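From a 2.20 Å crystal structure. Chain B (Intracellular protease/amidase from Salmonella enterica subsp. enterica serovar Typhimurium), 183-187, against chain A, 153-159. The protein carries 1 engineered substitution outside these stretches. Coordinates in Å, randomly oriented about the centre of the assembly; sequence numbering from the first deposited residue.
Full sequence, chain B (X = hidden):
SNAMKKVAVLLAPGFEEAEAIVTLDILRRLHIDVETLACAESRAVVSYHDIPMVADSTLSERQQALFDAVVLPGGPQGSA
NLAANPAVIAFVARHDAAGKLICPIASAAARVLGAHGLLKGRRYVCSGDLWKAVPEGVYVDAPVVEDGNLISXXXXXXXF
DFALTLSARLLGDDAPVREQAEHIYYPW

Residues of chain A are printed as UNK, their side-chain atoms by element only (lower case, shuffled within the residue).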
# COMPACT_ATOMS: atom_id res chain seq x y z
N HIS B 183 0.95 -7.38 -15.24
CA HIS B 183 0.85 -8.42 -14.21
C HIS B 183 -0.13 -8.05 -13.12
O HIS B 183 -0.93 -8.89 -12.69
CB HIS B 183 2.21 -8.74 -13.61
CG HIS B 183 2.22 -9.95 -12.74
ND1 HIS B 183 2.03 -11.22 -13.24
CD2 HIS B 183 2.47 -10.09 -11.41
CE1 HIS B 183 2.12 -12.10 -12.25
NE2 HIS B 183 2.39 -11.44 -11.13
N ILE B 184 -0.15 -6.79 -12.69
CA ILE B 184 -1.06 -6.43 -11.59
C ILE B 184 -2.38 -5.79 -12.04
O ILE B 184 -3.15 -5.31 -11.22
CB ILE B 184 -0.37 -5.53 -10.58
CG1 ILE B 184 0.13 -4.27 -11.26
CG2 ILE B 184 0.81 -6.28 -9.94
CD1 ILE B 184 0.34 -3.13 -10.30
N TYR B 185 -2.62 -5.77 -13.34
CA TYR B 185 -3.88 -5.29 -13.91
C TYR B 185 -4.05 -3.80 -13.76
O TYR B 185 -5.16 -3.31 -13.49
CB TYR B 185 -5.07 -6.07 -13.33
CG TYR B 185 -4.82 -7.55 -13.36
CD1 TYR B 185 -4.68 -8.21 -14.58
CD2 TYR B 185 -4.71 -8.28 -12.20
CE1 TYR B 185 -4.43 -9.56 -14.63
CE2 TYR B 185 -4.45 -9.63 -12.24
CZ TYR B 185 -4.31 -10.26 -13.45
OH TYR B 185 -4.06 -11.60 -13.50
N TYR B 186 -2.94 -3.08 -13.93
CA TYR B 186 -2.94 -1.62 -13.94
C TYR B 186 -2.56 -1.15 -15.34
O TYR B 186 -1.50 -1.53 -15.86
CB TYR B 186 -1.95 -1.04 -12.92
CG TYR B 186 -2.12 0.45 -12.82
CD1 TYR B 186 -3.05 0.99 -11.95
CD2 TYR B 186 -1.43 1.31 -13.66
CE1 TYR B 186 -3.25 2.35 -11.87
CE2 TYR B 186 -1.64 2.67 -13.60
CZ TYR B 186 -2.55 3.18 -12.70
OH TYR B 186 -2.77 4.53 -12.61
N PRO B 187 -3.41 -0.33 -15.97
CA PRO B 187 -3.16 0.09 -17.36
C PRO B 187 -2.01 1.09 -17.49
O PRO B 187 -2.09 2.17 -16.93
CB PRO B 187 -4.48 0.74 -17.76
CG PRO B 187 -5.05 1.26 -16.48
CD PRO B 187 -4.62 0.30 -15.40
N UNK A 153 -11.45 -9.42 -5.05
CA UNK A 153 -10.72 -8.36 -5.72
C UNK A 153 -9.76 -9.06 -6.64
O UNK A 153 -9.21 -10.08 -6.28
N UNK A 154 -9.58 -8.57 -7.85
CA UNK A 154 -8.83 -9.30 -8.86
C UNK A 154 -7.32 -9.27 -8.64
O UNK A 154 -6.63 -10.28 -8.85
c UNK A 154 -9.17 -8.79 -10.27
c UNK A 154 -8.34 -9.44 -11.36
n UNK A 154 -8.45 -9.45 -15.18
c UNK A 154 -8.94 -9.21 -12.74
c UNK A 154 -7.95 -9.65 -13.80
N UNK A 155 -6.80 -8.11 -8.28
CA UNK A 155 -5.38 -7.97 -8.02
C UNK A 155 -5.02 -6.56 -7.59
O UNK A 155 -5.89 -5.71 -7.46
N UNK A 156 -3.72 -6.32 -7.39
CA UNK A 156 -3.23 -5.06 -6.83
C UNK A 156 -3.66 -3.83 -7.61
O UNK A 156 -4.02 -2.82 -7.01
c UNK A 156 -1.04 -3.81 -6.11
c UNK A 156 0.49 -3.94 -6.07
c UNK A 156 -1.61 -3.44 -4.76
c UNK A 156 -1.71 -5.09 -6.65
N UNK A 157 -3.70 -3.93 -8.93
CA UNK A 157 -4.16 -2.82 -9.75
C UNK A 157 -5.55 -2.39 -9.42
O UNK A 157 -5.94 -1.28 -9.70
N UNK A 158 -6.35 -3.26 -8.84
CA UNK A 158 -7.74 -2.91 -8.55
C UNK A 158 -8.04 -2.77 -7.07
O UNK A 158 -9.20 -2.73 -6.68
n UNK A 158 -8.99 -3.15 -11.48
c UNK A 158 -8.55 -4.11 -10.60
c UNK A 158 -8.09 -5.14 -11.36
c UNK A 158 -8.78 -3.56 -12.72
n UNK A 158 -8.25 -4.77 -12.67
c UNK A 158 -8.67 -3.96 -9.13
N UNK A 159 -7.00 -2.60 -6.25
CA UNK A 159 -7.15 -2.61 -4.81
C UNK A 159 -7.99 -1.46 -4.27
O UNK A 159 -8.73 -1.63 -3.31
c UNK A 159 -5.78 -2.66 -4.10
c UNK A 159 -5.03 -1.34 -4.25
c UNK A 159 -5.95 -3.03 -2.64
O HOH W 1 -6.56 -0.87 -12.38

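Position 153 of chain A has backbone atoms and no side-chain atoms at all, which makes it glycine, G153(A). It lies out of reach of this stretch of chain B, and the contact gives no reason for its glycine.

Position 154 carries four carbons in an unbranched row ending in nitrogen, and the last carbon lies over one face of the Y185(B) ring: lysine, K154(A). All four chi angles are t, so the chain is fully extended. CE sits 3.5 Å from the centroid of the ring atoms CG to CZ of Y185(B), almost on the ring normal, in a CH-pi contact; NZ, 4.3 Å from the same centroid, adds a cation-pi interaction. A long aliphatic chain with a charged end suits this place, because methylene and ammonium groups can both use the electron-rich face, while NZ still finds a hydrogen bond elsewhere in the structure.

Position 155 again lacks side-chain atoms, and its bare CA meets the edge of the Y185(B) ring, 4.2 Å from CD2. It is glycine, G155(A). A CB here would point toward chain B and come within 2.9 Å of Y185(B) CD2, a clash.

Position 156 has four carbons forked at the second, and its CB lies 4.2 Å from CB of I184(B). This is leucine, L156(A), and the apolar contact suits two buried hydrocarbon side chains.

Position 157 is also bare, and its backbone N donates a hydrogen bond to O of I184(B) at 2.7 Å, short but bent, with an angle of 133° at the hydrogen. It is glycine, G157(A). A CB would fall 2.3 Å from I184(B) O and 2.5 Å from Y185(B) O, so the close backbone approach depends on its absence.

Position 158 shows one carbon leading to a five-membered ring of three carbons and two nitrogens. CB points sideways, but the ring reaches back to Y185(B), whose O lies over one ring face: histidine, H158(A). NE2 comes to 3.5 Å from CB of Y185(B). The flat ring thus packs against chain B without a direct hydrogen bond to this stretch.

Position 159 has one carbon carrying two more, out of reach of this stretch, hence valine, V159(A).

The contact therefore joins a close backbone meeting to an aromatic ring covered on one face and met at its edge. G157(A) admits the chain B backbone and G155(A) the edge of the Y185(B) ring. The single direct hydrogen bond is supplemented by a water that donates to O of G157(A) at 2.8 Å and to O of Y185(B) at 3.0 Å.

Chain A, residues 153-159: GKGLGHV
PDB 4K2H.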